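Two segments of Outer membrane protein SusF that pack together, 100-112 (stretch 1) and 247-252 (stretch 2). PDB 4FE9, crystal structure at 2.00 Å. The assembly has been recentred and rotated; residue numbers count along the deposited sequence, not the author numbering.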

ATOM      1  N   GLN A 100     -10.700 -18.944   0.637  1.00  9.95           N
ATOM      2  CA  GLN A 100      -9.695 -18.225  -0.152  1.00 11.30           C
ATOM      3  C   GLN A 100      -9.981 -16.718  -0.123  1.00 11.22           C
ATOM      4  O   GLN A 100      -9.108 -15.949   0.136  1.00 10.94           O
ATOM      5  CB  GLN A 100      -9.643 -18.790  -1.585  1.00  9.24           C
ATOM      6  CG  GLN A 100      -9.169 -20.277  -1.651  1.00 11.05           C
ATOM      7  CD  GLN A 100      -9.012 -20.791  -3.086  1.00 14.33           C
ATOM      8  OE1 GLN A 100      -8.584 -20.067  -3.948  1.00 18.14           O
ATOM      9  NE2 GLN A 100      -9.281 -22.076  -3.298  1.00 13.21           N
ATOM     10  N   GLU A 101     -11.252 -16.357  -0.121  1.00 13.24           N
ATOM     11  CA  GLU A 101     -11.658 -14.966   0.151  1.00 16.30           C
ATOM     12  C   GLU A 101     -11.265 -14.450   1.526  1.00 16.28           C
ATOM     13  O   GLU A 101     -10.602 -13.424   1.635  1.00 17.21           O
ATOM     14  CB  GLU A 101     -13.152 -14.783  -0.062  1.00 16.87           C
ATOM     15  CG  GLU A 101     -13.547 -14.984  -1.487  1.00 22.27           C
ATOM     16  CD  GLU A 101     -13.216 -13.760  -2.363  1.00 50.39           C
ATOM     17  OE1 GLU A 101     -12.727 -12.722  -1.816  1.00 46.64           O
ATOM     18  OE2 GLU A 101     -13.462 -13.837  -3.597  1.00 57.47           O
ATOM     19  N   ALA A 102     -11.592 -15.206   2.569  1.00 15.45           N
ATOM     20  CA  ALA A 102     -11.205 -14.822   3.918  1.00 15.63           C
ATOM     21  C   ALA A 102      -9.740 -14.471   4.009  1.00 16.53           C
ATOM     22  O   ALA A 102      -9.373 -13.572   4.759  1.00 15.36           O
ATOM     23  CB  ALA A 102     -11.536 -15.915   4.904  1.00 15.46           C
ATOM     24  N   TYR A 103      -8.880 -15.291   3.380  1.00 15.64           N
ATOM     25  CA  TYR A 103      -7.442 -15.103   3.517  1.00 15.90           C
ATOM     26  C   TYR A 103      -6.834 -14.307   2.359  1.00 15.86           C
ATOM     27  O   TYR A 103      -5.624 -14.178   2.268  1.00 15.99           O
ATOM     28  CB  TYR A 103      -6.719 -16.454   3.691  1.00 16.97           C
ATOM     29  CG  TYR A 103      -6.908 -17.072   5.076  1.00 13.94           C
ATOM     30  CD1 TYR A 103      -6.067 -16.727   6.125  1.00 17.71           C
ATOM     31  CD2 TYR A 103      -8.005 -17.902   5.348  1.00 11.12           C
ATOM     32  CE1 TYR A 103      -6.274 -17.224   7.424  1.00 15.85           C
ATOM     33  CE2 TYR A 103      -8.204 -18.446   6.638  1.00  9.85           C
ATOM     34  CZ  TYR A 103      -7.332 -18.070   7.673  1.00 11.48           C
ATOM     35  OH  TYR A 103      -7.492 -18.577   8.940  1.00 10.98           O
ATOM     36  N   LYS A 104      -7.687 -13.854   1.436  1.00 16.90           N
ATOM     37  CA  LYS A 104      -7.240 -13.207   0.168  1.00 16.27           C
ATOM     38  C   LYS A 104      -6.102 -13.966  -0.501  1.00 15.56           C
ATOM     39  O   LYS A 104      -5.114 -13.361  -0.923  1.00 14.19           O
ATOM     40  CB  LYS A 104      -6.795 -11.764   0.430  1.00 16.65           C
ATOM     41  CG  LYS A 104      -7.913 -10.850   0.937  1.00 20.05           C
ATOM     42  CD  LYS A 104      -8.683 -10.252  -0.227  1.00 34.54           C
ATOM     43  CE  LYS A 104      -9.835  -9.385   0.258  1.00 37.61           C
ATOM     44  NZ  LYS A 104     -11.073 -10.185   0.328  1.00 43.36           N
ATOM     45  N   SER A 105      -6.229 -15.291  -0.595  1.00 13.91           N
ATOM     46  CA  SER A 105      -5.114 -16.106  -1.050  1.00 11.66           C
ATOM     47  C   SER A 105      -5.562 -17.463  -1.551  1.00 12.34           C
ATOM     48  O   SER A 105      -6.379 -18.159  -0.894  1.00 10.00           O
ATOM     49  CB  SER A 105      -4.109 -16.251   0.074  1.00 13.43           C
ATOM     50  OG  SER A 105      -3.144 -17.206  -0.222  1.00 11.27           O
ATOM     51  N   ARG A 106      -5.020 -17.872  -2.701  1.00  9.61           N
ATOM     52  CA  ARG A 106      -5.172 -19.218  -3.151  1.00  9.07           C
ATOM     53  C   ARG A 106      -4.034 -20.121  -2.715  1.00  8.85           C
ATOM     54  O   ARG A 106      -3.993 -21.280  -3.098  1.00  9.57           O
ATOM     55  CB  ARG A 106      -5.349 -19.264  -4.641  1.00  9.10           C
ATOM     56  CG  ARG A 106      -6.340 -18.186  -5.159  1.00  9.62           C
ATOM     57  CD  ARG A 106      -6.760 -18.516  -6.601  1.00  9.27           C
ATOM     58  NE  ARG A 106      -7.609 -19.688  -6.625  1.00  7.35           N
ATOM     59  CZ  ARG A 106      -8.068 -20.278  -7.721  1.00 19.82           C
ATOM     60  NH1 ARG A 106      -7.857 -19.740  -8.921  1.00 19.60           N
ATOM     61  NH2 ARG A 106      -8.772 -21.412  -7.617  1.00 18.86           N
ATOM     62  N   ALA A 107      -3.148 -19.613  -1.868  1.00  9.56           N
ATOM     63  CA  ALA A 107      -1.935 -20.362  -1.521  1.00  9.79           C
ATOM     64  C   ALA A 107      -2.340 -21.746  -0.936  1.00 12.11           C
ATOM     65  O   ALA A 107      -3.328 -21.844  -0.183  1.00  9.96           O
ATOM     66  CB  ALA A 107      -1.138 -19.593  -0.519  1.00 11.26           C
ATOM     67  N   SER A 108      -1.574 -22.803  -1.253  1.00 11.40           N
ATOM     68  CA  SER A 108      -1.926 -24.127  -0.775  1.00 11.69           C
ATOM     69  C   SER A 108      -1.394 -24.379   0.641  1.00 13.62           C
ATOM     70  O   SER A 108      -0.580 -25.284   0.863  1.00 13.66           O
ATOM     71  CB  SER A 108      -1.431 -25.190  -1.722  1.00 11.75           C
ATOM     72  OG  SER A 108      -1.888 -26.468  -1.320  1.00 11.85           O
ATOM     73  N   VAL A 109      -1.920 -23.617   1.584  1.00 12.43           N
ATOM     74  CA  VAL A 109      -1.479 -23.619   2.986  1.00 14.91           C
ATOM     75  C   VAL A 109      -2.691 -24.047   3.862  1.00 14.24           C
ATOM     76  O   VAL A 109      -3.849 -23.666   3.567  1.00 13.02           O
ATOM     77  CB  VAL A 109      -1.046 -22.155   3.395  1.00 15.08           C
ATOM     78  CG1 VAL A 109      -0.809 -22.053   4.895  1.00 18.56           C
ATOM     79  CG2 VAL A 109       0.226 -21.734   2.606  1.00 18.37           C
ATOM     80  N   VAL A 110      -2.435 -24.739   4.970  1.00 14.19           N
ATOM     81  CA  VAL A 110      -3.540 -25.096   5.908  1.00 13.74           C
ATOM     82  C   VAL A 110      -4.160 -23.844   6.573  1.00 12.48           C
ATOM     83  O   VAL A 110      -3.468 -23.077   7.244  1.00 11.87           O
ATOM     84  CB  VAL A 110      -3.078 -26.094   6.993  1.00 15.00           C
ATOM     85  CG1 VAL A 110      -4.227 -26.425   7.923  1.00 14.57           C
ATOM     86  CG2 VAL A 110      -2.526 -27.363   6.342  1.00 14.90           C
ATOM     87  N   ARG A 111      -5.432 -23.591   6.285  1.00 10.70           N
ATOM     88  CA  ARG A 111      -6.108 -22.381   6.783  1.00 10.25           C
ATOM     89  C   ARG A 111      -7.093 -22.758   7.879  1.00 11.10           C
ATOM     90  O   ARG A 111      -7.927 -23.634   7.697  1.00 10.26           O
ATOM     91  CB  ARG A 111      -6.888 -21.678   5.643  1.00 10.00           C
ATOM     92  CG  ARG A 111      -6.010 -21.231   4.480  1.00  7.49           C
ATOM     93  CD  ARG A 111      -5.047 -20.139   4.921  1.00  9.06           C
ATOM     94  NE  ARG A 111      -4.455 -19.502   3.744  1.00 12.11           N
ATOM     95  CZ  ARG A 111      -3.412 -18.682   3.784  1.00 15.62           C
ATOM     96  NH1 ARG A 111      -2.792 -18.431   4.951  1.00  8.84           N
ATOM     97  NH2 ARG A 111      -2.987 -18.103   2.653  1.00 13.06           N
ATOM     98  N   GLU A 112      -7.044 -22.039   8.974  1.00 11.69           N
ATOM     99  CA  GLU A 112      -8.014 -22.223  10.027  1.00 14.40           C
ATOM    100  C   GLU A 112      -9.353 -21.482   9.738  1.00 14.60           C
ATOM    101  O   GLU A 112      -9.372 -20.325   9.309  1.00 12.32           O
ATOM    102  CB  GLU A 112      -7.452 -21.735  11.338  1.00 14.81           C
ATOM    103  CG  GLU A 112      -8.466 -21.755  12.438  1.00 21.24           C
ATOM    104  CD  GLU A 112      -7.830 -22.052  13.788  1.00 43.57           C
ATOM    105  OE1 GLU A 112      -6.670 -21.614  13.999  1.00 43.75           O
ATOM    106  OE2 GLU A 112      -8.455 -22.792  14.596  1.00 47.27           O
ATOM    107  N   ALA A 247       2.318 -14.316  -7.366  1.00 12.07           N
ATOM    108  CA  ALA A 247       2.338 -15.692  -7.806  1.00 12.55           C
ATOM    109  C   ALA A 247       2.469 -16.676  -6.621  1.00 13.95           C
ATOM    110  O   ALA A 247       2.747 -17.872  -6.824  1.00 13.93           O
ATOM    111  CB  ALA A 247       3.464 -15.916  -8.806  1.00 13.47           C
ATOM    112  N   PHE A 248       2.255 -16.182  -5.402  1.00 13.28           N
ATOM    113  CA  PHE A 248       2.158 -17.066  -4.240  1.00 14.48           C
ATOM    114  C   PHE A 248       0.703 -17.154  -3.761  1.00 14.11           C
ATOM    115  O   PHE A 248       0.122 -18.243  -3.737  1.00 13.95           O
ATOM    116  CB  PHE A 248       3.069 -16.571  -3.102  1.00 14.57           C
ATOM    117  CG  PHE A 248       2.910 -17.348  -1.811  1.00 16.74           C
ATOM    118  CD1 PHE A 248       3.372 -18.663  -1.720  1.00 18.67           C
ATOM    119  CD2 PHE A 248       2.135 -16.829  -0.761  1.00 21.67           C
ATOM    120  CE1 PHE A 248       3.166 -19.422  -0.564  1.00 23.86           C
ATOM    121  CE2 PHE A 248       1.913 -17.581   0.406  1.00 25.71           C
ATOM    122  CZ  PHE A 248       2.444 -18.889   0.505  1.00 18.68           C
ATOM    123  N   ASN A 249       0.086 -15.984  -3.556  1.00 13.14           N
ATOM    124  CA  ASN A 249      -1.359 -15.886  -3.282  1.00 13.73           C
ATOM    125  C   ASN A 249      -2.267 -15.981  -4.509  1.00 12.59           C
ATOM    126  O   ASN A 249      -3.456 -16.214  -4.365  1.00 11.33           O
ATOM    127  CB  ASN A 249      -1.671 -14.621  -2.505  1.00 12.01           C
ATOM    128  CG  ASN A 249      -0.951 -14.576  -1.195  1.00 17.57           C
ATOM    129  OD1 ASN A 249      -1.109 -15.488  -0.361  1.00 17.28           O
ATOM    130  ND2 ASN A 249      -0.010 -13.640  -1.072  1.00 14.23           N
ATOM    131  N   TYR A 250      -1.670 -15.930  -5.708  1.00 11.21           N
ATOM    132  CA  TYR A 250      -2.436 -15.906  -7.012  1.00 10.75           C
ATOM    133  C   TYR A 250      -3.538 -14.858  -7.063  1.00  9.51           C
ATOM    134  O   TYR A 250      -4.726 -15.179  -7.058  1.00  8.52           O
ATOM    135  CB  TYR A 250      -2.959 -17.277  -7.388  1.00 10.86           C
ATOM    136  CG  TYR A 250      -1.928 -18.100  -8.066  1.00 14.08           C
ATOM    137  CD1 TYR A 250      -0.879 -18.670  -7.333  1.00 14.91           C
ATOM    138  CD2 TYR A 250      -1.830 -18.097  -9.455  1.00 12.91           C
ATOM    139  CE1 TYR A 250       0.202 -19.300  -7.983  1.00 18.75           C
ATOM    140  CE2 TYR A 250      -0.766 -18.739 -10.110  1.00 19.24           C
ATOM    141  CZ  TYR A 250       0.264 -19.277  -9.378  1.00 17.19           C
ATOM    142  OH  TYR A 250       1.251 -19.971 -10.040  1.00 28.14           O
ATOM    143  N   ARG A 251      -3.130 -13.617  -6.986  1.00  8.70           N
ATOM    144  CA  ARG A 251      -4.046 -12.505  -7.039  1.00 10.03           C
ATOM    145  C   ARG A 251      -3.416 -11.496  -7.985  1.00 10.61           C
ATOM    146  O   ARG A 251      -2.188 -11.474  -8.126  1.00  8.76           O
ATOM    147  CB  ARG A 251      -4.172 -11.862  -5.654  1.00  9.14           C
ATOM    148  CG  ARG A 251      -5.369 -12.425  -4.821  1.00 16.74           C
ATOM    149  CD  ARG A 251      -5.987 -11.338  -3.890  1.00 27.46           C
ATOM    150  NE  ARG A 251      -7.385 -11.635  -3.629  1.00 38.85           N
ATOM    151  CZ  ARG A 251      -8.395 -10.846  -3.953  1.00 36.56           C
ATOM    152  NH1 ARG A 251      -8.170  -9.610  -4.362  1.00 31.65           N
ATOM    153  NH2 ARG A 251      -9.630 -11.229  -3.682  1.00 47.30           N
ATOM    154  N   PHE A 252      -4.248 -10.603  -8.546  1.00  9.60           N
ATOM    155  CA  PHE A 252      -3.762  -9.543  -9.414  1.00  9.35           C
ATOM    156  C   PHE A 252      -4.438  -8.253  -9.016  1.00 10.06           C
ATOM    157  O   PHE A 252      -5.548  -8.271  -8.456  1.00  8.56           O
ATOM    158  CB  PHE A 252      -4.071  -9.881 -10.856  1.00  9.75           C
ATOM    159  CG  PHE A 252      -5.530  -9.713 -11.221  1.00  9.06           C
ATOM    160  CD1 PHE A 252      -6.391 -10.812 -11.216  1.00  7.66           C
ATOM    161  CD2 PHE A 252      -6.045  -8.448 -11.522  1.00 12.37           C
ATOM    162  CE1 PHE A 252      -7.755 -10.657 -11.523  1.00 12.12           C
ATOM    163  CE2 PHE A 252      -7.393  -8.269 -11.807  1.00  7.82           C
ATOM    164  CZ  PHE A 252      -8.257  -9.370 -11.823  1.00 10.29           C
TER
HETATM  165  O   HOH W   1      -0.923 -15.993   2.494  1.00 21.24           O

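The contact is compact, burying 404 Å² summed over both sides, and centres on Ser105 and Asn249, whose CA atoms lie 4.4 Å apart. Both stretches are mainly loop here. Stretch 1 leaves its helix through a Schellman motif: Lys104 takes positive phi (45/46), and the turn is closed by Ser105 N to Gln100 O at 3.0 Å and Lys104 N to Glu101 O at 3.0 Å. Ser105 then extends (-160/135), and the next amide bonds across the interface, Arg106 N donating to Asn249 O at 2.8 Å with an N-H...O angle of 173°, close to linear. It is the one backbone-to-backbone hydrogen bond between the stretches.

Beside it runs a side-chain bond. Ser105, with chi1 t, donates the one proton of OG to Asn249 OD1 at 2.7 Å, and the lone pairs of Ser105 OG accept from Ala107 N at 2.9 Å (159°) and, weakly, from Arg111 NH2 at 3.0 Å (127°). Asn249, with chi1 m and chi2 -58°, places OD1 to meet this hydroxyl, while its ND2 is bonded to a residue just beyond the stretches. Arg111 NH2 lies 4.4 Å from Asn249 OD1, too far for a direct bond; a water spans the gap, accepting from Arg111 NH2 at 3.0 Å and donating to Asn249 OD1 at 2.9 Å.

The apolar part gathers on Phe248. Its CA-to-CB bond points sideways, but with chi1 t and chi2 71° the ring end comes nearer to stretch 1. Ala107 CB sits over one face, 4.1 Å from the ring centroid and 26° off the normal, which fits a CH-pi contact; Val109, also t, adds CG2 at 4.2 Å from Phe248 CZ.

At the other end, Arg251 combines charged and aliphatic contacts. It has chi1 and chi2 between wells (-94° and -147°), yet the end of the side chain comes nearer to stretch 1 than its sideways CA-to-CB bond suggests, so that its guanidinium lies with Lys104 CD over one face, 3.7 Å from Arg251 NH2, and Glu101 OE1 near its plane, 3.9 Å from Arg251 NH2. The latter is a long salt bridge. Lys104 NZ approaches Arg251 NH2 to 4.4 Å, an unfavourable like-charge pair that Glu101 OE1 can offset, since it also makes a long salt bridge to Lys104 NZ at 3.7 Å.

Arg106 instead turns back along its own stretch: with chi1 m, chi2 t and chi3 p, its NE donates to Gln100 OE1 at 2.9 Å (156°), while its aliphatic portion packs on Tyr250, Arg106 CD lying 4.1 Å from Tyr250 CB.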